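Local coordinates for ABM domain-containing protein (Deinococcus radiodurans, PDB 3E8O), which is of unknown function but probably acts as an oxidoreductase of the antibiotic biosynthesis monooxygenase family, with a ferredoxin-like fold and a two-chain assembly, at residues T18-H23 with A108-E113; G24-S29 with L99-L104; A34-L39 with D94-L99; C53-V58 with L69-W74. One frame throughout, in Å; residues are numbered along the deposited sequence. Where two conformers were deposited one is given.

Strand 20-27 runs through the fold: contact 1 uses its first half and contact 2 its second, their centres about 23 Å apart on opposite sides of the chain's centre. Contact 4, the hairpin next to that strand, is the buried one, about 6 Å from the chain's centre; the other three are partly buried. Contacts 1 and 4 are strand pairings built on backbone hydrogen bonds, and both touch the second subunit. Contact 2 replaces strand pairing with an aspartate and water bridges where a loop returns to the sheet. Contact 3 shares Leu-99 with contact 2 and joins the two helices mainly through apolar side chains, without a hydrogen bond across.

Contact 1. Residues T18-H23 with A108-E113; sequences TMVISH and AYEAGE
Ile-21 and Tyr-109 face each other as an antiparallel hydrogen-bonded pair, with Ile-21 N donating to Tyr-109 O at 2.9 Å and Tyr-109 N to Ile-21 O at 2.8 Å. Two residues further along, Ala-111 N donates to Met-19 O at 2.8 Å. CA-H...O contacts accompany these bonds, the shortest from Ala-108 CA to Ile-21 O at 3.2 Å.

The pairing joins inner strand 20-27 to strand 105-110, the outermost on this side of the chain's four-stranded ferredoxin-like sheet. At Ala-108 the sheet runs on into an antiparallel strand of the second subunit, consistent with the dimeric alpha/beta barrel clan.

Apolar contacts divide between the two faces. On that of Val-20 and Ala-108, Val-20 CG1 lies anti to the backbone N (chi1 -179°) and meets Ala-108 CB at 3.9 Å. The branched valine fills this face, while the small alanine beside it lets Met-80 of helix 77-84 pack on both. On the opposite face, Ile-21 CD1 extends to Ala-111 CB at 3.9 Å. Here Tyr-109 of the second subunit packs on Ile-21 and on Met-19, a selenomethionine in this crystal. The ring of this chain's own Tyr-109 has Ile-21 O at its edge, near the ring plane.

Around Thr-18 and Glu-110, polar groups are bridged by water. One water donates to both Thr-18 O and Glu-110 OE2, the latter at 2.9 Å; a second accepts from Met-19 N and donates to Ala-111 O. Thr-18 CG2 presses against that same carbonyl, 3.0 Å from Ala-111 O.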
# COMPACT_ATOMS: atom_id res chain seq x y z
N THR A 18 5.46 15.77 -12.26
CA THR A 18 5.69 14.28 -12.09
C THR A 18 5.00 13.80 -10.82
O THR A 18 5.21 14.36 -9.75
CB THR A 18 7.20 13.93 -12.00
OG1 THR A 18 7.90 14.43 -13.16
CG2 THR A 18 7.39 12.38 -11.85
N MSE A 19 4.15 12.77 -10.98
CA MSE A 19 3.42 12.20 -9.83
C MSE A 19 4.43 11.65 -8.87
O MSE A 19 5.52 11.22 -9.25
CB MSE A 19 2.44 11.11 -10.22
CG MSE A 19 1.45 10.70 -9.13
SE MSE A 19 0.15 9.32 -9.65
CE MSE A 19 1.26 7.81 -9.34
N VAL A 20 4.06 11.68 -7.61
CA VAL A 20 4.93 11.18 -6.53
C VAL A 20 4.17 10.12 -5.74
O VAL A 20 3.00 10.31 -5.39
CB VAL A 20 5.33 12.31 -5.55
CG1 VAL A 20 6.24 11.81 -4.45
CG2 VAL A 20 5.98 13.45 -6.34
N ILE A 21 4.86 9.03 -5.46
CA ILE A 21 4.32 7.94 -4.66
C ILE A 21 5.00 7.93 -3.33
O ILE A 21 6.23 7.98 -3.27
CB ILE A 21 4.57 6.61 -5.33
CG1 ILE A 21 3.80 6.51 -6.66
CG2 ILE A 21 4.27 5.46 -4.36
CD1 ILE A 21 4.17 5.26 -7.50
N SER A 22 4.21 7.90 -2.26
CA SER A 22 4.75 7.76 -0.88
C SER A 22 4.38 6.40 -0.33
O SER A 22 3.24 5.93 -0.50
CB SER A 22 4.13 8.83 0.03
OG SER A 22 4.80 8.96 1.28
N HIS A 23 5.33 5.77 0.37
CA HIS A 23 5.13 4.48 1.06
C HIS A 23 5.57 4.63 2.50
O HIS A 23 6.71 5.02 2.78
CB HIS A 23 5.93 3.37 0.36
CG HIS A 23 5.89 2.05 1.05
ND1 HIS A 23 4.72 1.33 1.17
CD2 HIS A 23 6.84 1.37 1.74
CE1 HIS A 23 4.97 0.22 1.85
NE2 HIS A 23 6.25 0.22 2.20
N ALA A 108 9.32 8.59 -0.22
CA ALA A 108 8.60 8.97 -1.44
C ALA A 108 9.51 8.79 -2.64
O ALA A 108 10.73 8.80 -2.52
CB ALA A 108 8.08 10.40 -1.36
N TYR A 109 8.87 8.70 -3.80
CA TYR A 109 9.58 8.46 -5.07
C TYR A 109 8.81 9.13 -6.19
O TYR A 109 7.60 9.00 -6.26
CB TYR A 109 9.65 6.95 -5.43
CG TYR A 109 10.15 6.07 -4.31
CD1 TYR A 109 9.30 5.60 -3.32
CD2 TYR A 109 11.48 5.69 -4.26
CE1 TYR A 109 9.76 4.82 -2.29
CE2 TYR A 109 11.94 4.91 -3.22
CZ TYR A 109 11.08 4.48 -2.23
OH TYR A 109 11.58 3.68 -1.22
N GLU A 110 9.50 9.88 -7.03
CA GLU A 110 8.87 10.38 -8.26
C GLU A 110 8.61 9.17 -9.13
O GLU A 110 9.41 8.24 -9.24
CB GLU A 110 9.75 11.40 -8.96
CG GLU A 110 9.77 12.68 -8.16
CD GLU A 110 10.36 13.86 -8.88
OE1 GLU A 110 11.57 13.81 -9.14
OE2 GLU A 110 9.63 14.84 -9.16
N ALA A 111 7.45 9.20 -9.76
CA ALA A 111 6.95 8.10 -10.58
C ALA A 111 6.94 8.46 -12.04
O ALA A 111 6.63 9.57 -12.41
CB ALA A 111 5.51 7.74 -10.13
N GLY A 112 7.27 7.46 -12.86
CA GLY A 112 7.14 7.57 -14.31
C GLY A 112 5.68 7.42 -14.69
O GLY A 112 4.80 7.29 -13.84
N GLU A 113 5.41 7.38 -16.00
CA GLU A 113 4.05 7.20 -16.47
C GLU A 113 3.50 5.85 -16.01
O GLU A 113 4.20 4.86 -15.88
CB GLU A 113 3.93 7.26 -17.99
O HOH W 1 7.04 16.17 -8.71
O HOH W 2 4.58 11.08 -13.20

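Contact 2. Residues G24-S29 with L99-L104; sequences GTLSAS and LNVTDL
Leu-26 and Leu-104, at the end of strand 20-27, are the closest pair of CA atoms across the two segments, at 4.3 Å. No direct backbone hydrogen bond joins the segments; Leu-104 CA instead offers a CA-H...O contact to Thr-25 O at 3.2 Å. Water fills in further along: one molecule accepts from Thr-102 N and donates to Ser-27 O, and another does the same between Ser-29 N and Leu-99 O. The loop 99-104 leaves helix 87-98 through a Schellman motif, in which Asn-100, at positive phi, is the C-prime residue and Val-101 N returns to Leu-96 O. In this ferredoxin-like fold the loop thus carries the chain from the last helix back to the sheet.

Asp-103 does the polar work by gripping Ser-27 twice. With CG between its own backbone N and carbonyl carbon (chi1 62°), the carboxylate is brought up to Ser-27. Its OD1 accepts from Ser-27 N at 2.8 Å, while OD2 takes the hydroxyl of Ser-27 OG at 2.6 Å. Both donors come on the syn side, a little under 20° out of the carboxylate plane, so the pair fixes the rotation of the group. Two donors would be expected to favour the ionised carboxylate.

Apolar side chains close the inner side. Val-101 turns both methyls towards Ser-27 O; CG1 then meets Leu-26 CD1 at 4.0 Å and CG2 meets Ala-28 CB at 4.1 Å. Leu-104 CD1 comes against Leu-26 CB at 4.0 Å. The branched, compact valine suits this wedge, which Leu-36 and Leu-96 of the two helices cover.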
# COMPACT_ATOMS: atom_id res chain seq x y z
N GLY A 24 4.62 4.40 3.40
CA GLY A 24 4.88 4.52 4.82
C GLY A 24 4.47 3.29 5.56
O GLY A 24 3.48 2.62 5.22
N THR A 25 5.25 2.99 6.59
CA THR A 25 4.94 1.88 7.48
C THR A 25 5.08 2.35 8.93
O THR A 25 5.85 3.25 9.27
CB THR A 25 5.84 0.69 7.23
OG1 THR A 25 7.23 1.06 7.39
CG2 THR A 25 5.61 0.14 5.79
N LEU A 26 4.28 1.72 9.78
CA LEU A 26 4.21 2.01 11.23
C LEU A 26 3.49 0.88 11.92
O LEU A 26 2.75 0.13 11.27
CB LEU A 26 3.52 3.33 11.54
CG LEU A 26 2.03 3.50 11.25
CD1 LEU A 26 1.53 4.78 11.95
CD2 LEU A 26 1.69 3.47 9.73
N SER A 27 3.71 0.73 13.23
CA SER A 27 3.02 -0.32 13.97
C SER A 27 2.66 0.14 15.36
O SER A 27 3.24 1.08 15.88
CB SER A 27 3.87 -1.60 14.04
OG SER A 27 4.96 -1.44 14.92
N ALA A 28 1.71 -0.55 15.95
CA ALA A 28 1.30 -0.28 17.33
C ALA A 28 1.27 -1.57 18.11
O ALA A 28 1.06 -2.66 17.57
CB ALA A 28 -0.10 0.40 17.36
N SER A 29 1.44 -1.42 19.42
CA SER A 29 1.27 -2.53 20.33
C SER A 29 -0.19 -2.94 20.36
O SER A 29 -1.08 -2.21 19.94
CB SER A 29 1.68 -2.09 21.74
OG SER A 29 0.73 -1.19 22.26
N LEU A 99 0.58 7.27 21.55
CA LEU A 99 0.21 5.89 21.35
C LEU A 99 1.48 5.01 21.38
O LEU A 99 1.45 3.79 21.09
CB LEU A 99 -0.55 5.70 20.01
CG LEU A 99 -1.89 6.40 19.84
CD1 LEU A 99 -2.43 6.11 18.45
CD2 LEU A 99 -2.86 5.92 20.93
N ASN A 100 2.58 5.67 21.71
CA ASN A 100 3.94 5.07 21.70
C ASN A 100 4.24 4.37 20.40
O ASN A 100 4.89 3.31 20.35
CB ASN A 100 4.21 4.11 22.87
CG ASN A 100 5.74 3.83 23.09
OD1 ASN A 100 6.64 4.73 22.96
ND2 ASN A 100 6.03 2.59 23.45
N VAL A 101 3.74 5.00 19.33
CA VAL A 101 4.08 4.54 17.96
C VAL A 101 5.32 5.29 17.56
O VAL A 101 5.28 6.50 17.35
CB VAL A 101 2.96 4.83 16.95
CG1 VAL A 101 3.44 4.54 15.51
CG2 VAL A 101 1.70 4.04 17.35
N THR A 102 6.43 4.57 17.50
CA THR A 102 7.74 5.20 17.30
C THR A 102 8.45 4.76 16.05
O THR A 102 9.56 5.23 15.79
CB THR A 102 8.70 4.87 18.47
OG1 THR A 102 8.92 3.47 18.52
CG2 THR A 102 8.11 5.37 19.76
N ASP A 103 7.78 3.98 15.21
CA ASP A 103 8.44 3.41 14.04
C ASP A 103 7.90 3.90 12.72
O ASP A 103 8.10 3.27 11.67
CB ASP A 103 8.43 1.87 14.07
CG ASP A 103 7.04 1.29 14.04
OD1 ASP A 103 6.06 2.06 14.07
OD2 ASP A 103 6.94 0.04 14.04
N LEU A 104 7.18 5.00 12.71
CA LEU A 104 6.72 5.49 11.42
C LEU A 104 7.89 5.88 10.53
O LEU A 104 8.73 6.68 10.91
CB LEU A 104 5.82 6.72 11.60
CG LEU A 104 5.31 7.45 10.35
CD1 LEU A 104 4.50 6.59 9.41
CD2 LEU A 104 4.54 8.75 10.68
O HOH W 3 7.95 1.06 10.03
O HOH W 4 5.87 1.64 17.16
O HOH W 5 2.19 1.21 20.42

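Contact 3. Residues A34-L39 with D94-L99; sequences AHLRQL and DALKHL
Leu-99 spreads its two methyls over the neighbouring helix, CD2 meeting His-35 CB at 3.6 Å while CD1 comes to rest 3.9 Å from Leu-36 CA. Helices 33-47 and 87-98 belong to the helical layer of the ferredoxin-like fold, and their segments 34-39 and 94-98 run antiparallel, at 170°, with axes 10.9 Å apart. That spacing is bridged by apolar contacts, with no hydrogen bond across, and leucine, long and branched, suits a gap of this width.

The side chain of Leu-39 sets out towards the other helix, its CG anti to the backbone N (chi1 177°). Its CD2 does all the touching, reaching Ala-95 CB at 3.9 Å, Leu-96 CD2 at the same distance and, more loosely, Leu-99 CD1. The short side chain of Ala-95 admits this methyl close to the helix. Leu-36 and Leu-96 lie deeper, where both also pack on Leu-26 of the sheet and Val-101 of the loop. Lys-97 NZ makes a salt bridge with Asp-94 OD1 within its own helix; Arg-37, salt-bridged to Glu-60, lies near the second subunit. The tightest point is methyl against methyl, Leu-36 CD1 to Leu-96 CD2 at 3.4 Å, closer than usual van der Waals contact.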
# COMPACT_ATOMS: atom_id res chain seq x y z
N ALA A 34 -6.16 -0.38 18.23
CA ALA A 34 -7.50 0.15 17.90
C ALA A 34 -7.49 1.69 17.75
O ALA A 34 -8.10 2.27 16.84
CB ALA A 34 -8.58 -0.35 18.92
N HIS A 35 -6.80 2.35 18.65
CA HIS A 35 -6.65 3.80 18.60
C HIS A 35 -5.90 4.24 17.33
O HIS A 35 -6.26 5.21 16.67
CB HIS A 35 -5.93 4.34 19.87
CG HIS A 35 -6.70 4.11 21.14
ND1 HIS A 35 -6.10 3.69 22.31
CD2 HIS A 35 -8.03 4.18 21.41
CE1 HIS A 35 -7.02 3.55 23.25
NE2 HIS A 35 -8.20 3.85 22.73
N LEU A 36 -4.90 3.46 16.95
CA LEU A 36 -4.14 3.84 15.76
C LEU A 36 -4.97 3.67 14.48
O LEU A 36 -4.92 4.49 13.57
CB LEU A 36 -2.84 3.07 15.66
CG LEU A 36 -1.95 3.44 14.46
CD1 LEU A 36 -1.62 4.93 14.37
CD2 LEU A 36 -0.67 2.57 14.44
N ARG A 37 -5.79 2.64 14.47
CA ARG A 37 -6.63 2.42 13.29
C ARG A 37 -7.58 3.58 13.12
O ARG A 37 -7.80 4.07 12.04
CB ARG A 37 -7.42 1.09 13.36
CG ARG A 37 -6.56 -0.14 13.33
CD ARG A 37 -7.39 -1.42 13.30
NE ARG A 37 -6.57 -2.60 13.49
CZ ARG A 37 -6.32 -3.21 14.64
NH1 ARG A 37 -6.95 -2.87 15.75
NH2 ARG A 37 -5.45 -4.18 14.67
N GLN A 38 -8.18 4.01 14.22
CA GLN A 38 -9.11 5.12 14.19
C GLN A 38 -8.43 6.40 13.71
O GLN A 38 -8.96 7.15 12.90
CB GLN A 38 -9.78 5.35 15.57
CG GLN A 38 -10.75 6.53 15.53
CD GLN A 38 -11.33 6.96 16.83
OE1 GLN A 38 -10.65 7.07 17.85
NE2 GLN A 38 -12.62 7.27 16.79
N LEU A 39 -7.23 6.63 14.23
CA LEU A 39 -6.44 7.82 13.84
C LEU A 39 -6.10 7.81 12.36
O LEU A 39 -6.22 8.81 11.67
CB LEU A 39 -5.17 7.89 14.67
CG LEU A 39 -4.19 9.02 14.36
CD1 LEU A 39 -4.81 10.41 14.52
CD2 LEU A 39 -2.93 8.85 15.26
N ASP A 94 2.02 14.07 16.57
CA ASP A 94 2.01 14.21 18.03
C ASP A 94 1.17 13.11 18.69
O ASP A 94 1.55 12.52 19.72
CB ASP A 94 1.54 15.61 18.45
CG ASP A 94 2.65 16.65 18.31
OD1 ASP A 94 3.83 16.23 18.26
OD2 ASP A 94 2.35 17.87 18.26
N ALA A 95 0.06 12.82 18.06
CA ALA A 95 -0.85 11.78 18.55
C ALA A 95 -0.15 10.41 18.60
O ALA A 95 -0.38 9.57 19.51
CB ALA A 95 -2.17 11.75 17.73
N LEU A 96 0.71 10.17 17.62
CA LEU A 96 1.46 8.91 17.56
C LEU A 96 2.35 8.74 18.77
O LEU A 96 2.51 7.63 19.32
CB LEU A 96 2.30 8.79 16.29
CG LEU A 96 1.54 8.68 14.97
CD1 LEU A 96 2.53 8.74 13.78
CD2 LEU A 96 0.66 7.44 14.89
N LYS A 97 2.92 9.85 19.22
CA LYS A 97 3.84 9.83 20.37
C LYS A 97 3.11 9.28 21.55
O LYS A 97 3.63 8.50 22.36
CB LYS A 97 4.40 11.24 20.72
CG LYS A 97 5.53 11.71 19.82
CD LYS A 97 6.24 13.03 20.31
CE LYS A 97 5.31 14.23 20.38
NZ LYS A 97 6.02 15.56 20.69
N HIS A 98 1.86 9.67 21.64
CA HIS A 98 1.04 9.28 22.77
C HIS A 98 0.50 7.86 22.73
O HIS A 98 0.03 7.32 23.74
CB HIS A 98 -0.03 10.32 23.01
CG HIS A 98 0.58 11.62 23.44
ND1 HIS A 98 1.05 11.83 24.73
CD2 HIS A 98 0.93 12.71 22.73
CE1 HIS A 98 1.59 13.03 24.79
NE2 HIS A 98 1.54 13.59 23.60
N LEU A 99 0.58 7.27 21.55
CA LEU A 99 0.21 5.89 21.35
C LEU A 99 1.48 5.01 21.38
O LEU A 99 1.45 3.79 21.09
CB LEU A 99 -0.55 5.70 20.01
CG LEU A 99 -1.89 6.40 19.84
CD1 LEU A 99 -2.43 6.11 18.45
CD2 LEU A 99 -2.86 5.92 20.93

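Contact 4. Residues C53-V58 with L69-W74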
# COMPACT_ATOMS: atom_id res chain seq x y z
N CYS A 53 -3.93 15.67 -3.85
CA CYS A 53 -3.98 14.31 -3.32
C CYS A 53 -4.77 13.44 -4.27
O CYS A 53 -6.00 13.58 -4.39
CB CYS A 53 -4.56 14.26 -1.91
SG CYS A 53 -4.46 12.60 -1.26
N LEU A 54 -4.05 12.52 -4.92
CA LEU A 54 -4.69 11.63 -5.89
C LEU A 54 -5.09 10.29 -5.27
O LEU A 54 -5.99 9.62 -5.74
CB LEU A 54 -3.79 11.41 -7.08
CG LEU A 54 -3.35 12.66 -7.84
CD1 LEU A 54 -2.28 12.38 -8.88
CD2 LEU A 54 -4.59 13.37 -8.44
N LEU A 55 -4.42 9.93 -4.20
CA LEU A 55 -4.69 8.67 -3.50
C LEU A 55 -4.13 8.76 -2.09
O LEU A 55 -3.02 9.24 -1.89
CB LEU A 55 -4.00 7.49 -4.18
CG LEU A 55 -4.36 6.10 -3.64
CD1 LEU A 55 -5.80 5.71 -3.95
CD2 LEU A 55 -3.38 5.08 -4.22
N TYR A 56 -4.88 8.29 -1.13
CA TYR A 56 -4.40 8.17 0.27
C TYR A 56 -5.14 7.01 0.91
O TYR A 56 -6.32 7.09 1.19
CB TYR A 56 -4.62 9.46 1.05
CG TYR A 56 -3.79 9.55 2.31
CD1 TYR A 56 -4.14 8.88 3.44
CD2 TYR A 56 -2.70 10.40 2.39
CE1 TYR A 56 -3.39 8.98 4.60
CE2 TYR A 56 -1.97 10.51 3.53
CZ TYR A 56 -2.31 9.81 4.65
OH TYR A 56 -1.63 9.87 5.84
N LEU A 57 -4.43 5.91 1.07
CA LEU A 57 -4.96 4.69 1.65
C LEU A 57 -4.17 4.29 2.90
O LEU A 57 -2.94 4.38 2.95
CB LEU A 57 -4.84 3.52 0.66
CG LEU A 57 -5.54 3.64 -0.66
CD1 LEU A 57 -5.14 2.47 -1.59
CD2 LEU A 57 -7.03 3.71 -0.47
N VAL A 58 -4.92 3.87 3.90
CA VAL A 58 -4.35 3.35 5.12
C VAL A 58 -4.82 1.91 5.26
O VAL A 58 -6.01 1.61 5.07
CB VAL A 58 -4.71 4.20 6.34
CG1 VAL A 58 -4.04 5.58 6.25
CG2 VAL A 58 -6.28 4.38 6.60
N LEU A 69 0.25 0.29 6.78
CA LEU A 69 0.81 0.91 5.60
C LEU A 69 0.02 2.18 5.26
O LEU A 69 -1.21 2.21 5.38
CB LEU A 69 0.75 -0.08 4.41
CG LEU A 69 1.34 0.23 3.03
CD1 LEU A 69 2.86 0.43 3.07
CD2 LEU A 69 0.98 -0.89 2.01
N ILE A 70 0.74 3.19 4.81
CA ILE A 70 0.19 4.43 4.33
C ILE A 70 0.67 4.57 2.89
O ILE A 70 1.88 4.69 2.62
CB ILE A 70 0.59 5.67 5.15
CG1 ILE A 70 0.36 5.52 6.65
CG2 ILE A 70 -0.13 6.89 4.61
CD1 ILE A 70 0.81 6.68 7.49
N THR A 71 -0.27 4.57 1.95
CA THR A 71 -0.02 4.62 0.51
C THR A 71 -0.58 5.92 -0.04
O THR A 71 -1.75 6.20 0.12
CB THR A 71 -0.66 3.42 -0.17
OG1 THR A 71 -0.17 2.23 0.43
CG2 THR A 71 -0.44 3.41 -1.69
N GLU A 72 0.29 6.72 -0.65
CA GLU A 72 -0.16 8.03 -1.14
C GLU A 72 0.34 8.30 -2.54
O GLU A 72 1.46 7.98 -2.86
CB GLU A 72 0.35 9.19 -0.24
CG GLU A 72 0.34 8.92 1.24
CD GLU A 72 0.99 9.96 2.12
OE1 GLU A 72 0.96 11.16 1.75
OE2 GLU A 72 1.48 9.59 3.22
N HIS A 73 -0.51 8.94 -3.34
CA HIS A 73 -0.12 9.46 -4.65
C HIS A 73 -0.44 10.94 -4.67
O HIS A 73 -1.54 11.34 -4.35
CB HIS A 73 -0.86 8.78 -5.81
CG HIS A 73 -0.59 7.34 -5.96
ND1 HIS A 73 -1.25 6.58 -6.90
CD2 HIS A 73 0.23 6.49 -5.28
CE1 HIS A 73 -0.81 5.33 -6.82
NE2 HIS A 73 0.08 5.25 -5.84
N TRP A 74 0.56 11.74 -4.99
CA TRP A 74 0.47 13.22 -5.06
C TRP A 74 0.76 13.68 -6.46
O TRP A 74 1.64 13.16 -7.14
CB TRP A 74 1.48 13.85 -4.08
CG TRP A 74 1.10 13.62 -2.64
CD1 TRP A 74 1.53 12.60 -1.83
CD2 TRP A 74 0.14 14.36 -1.88
NE1 TRP A 74 0.87 12.65 -0.62
CE2 TRP A 74 0.02 13.73 -0.62
CE3 TRP A 74 -0.64 15.49 -2.15
CZ2 TRP A 74 -0.84 14.18 0.35
CZ3 TRP A 74 -1.50 15.93 -1.16
CH2 TRP A 74 -1.59 15.28 0.05
O HOH W 6 -2.00 1.57 2.41
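Leu-57 and Thr-71 exchange two nearly straight backbone hydrogen bonds, both 2.9 Å from N to O, in strands antiparallel at 179°; further along, Leu-54 N and Leu-55 N both donate to His-73 O in a classic beta bulge.

On one face, Leu-55 CG, anti to the backbone N (chi1 -173°), starts its side chain alongside His-73, and Leu-55 CD2 sits over the centre of the imidazole, 3.7 Å from the His-73 ring centroid, a CH-pi contact; leucine's branched end supplies the methyl for that flat face. His-73 also meets His-23 of the second subunit, edge to face.

On the opposite face, Tyr-56 lies alongside Glu-72, with Tyr-56 CE2 3.3 Å from Glu-72 CD and the ring and carboxylate planes 41° apart. Buried Glu-72 accepts through OE1 from Trp-74 NE1 at 2.8 Å, on the anti side and in the indole plane, which helps hold both groups. Cys-53 SG makes a sulfur-aromatic contact over one face of the Trp-74 six-membered ring, offset towards the rim, 4.3 Å from its centroid.

An unidentified molecule, probably from the crystallisation liquor, hydrogen-bonds to Tyr-56 OH, which suggests that this face of the ferredoxin-like sheet borders a pocket towards the helices.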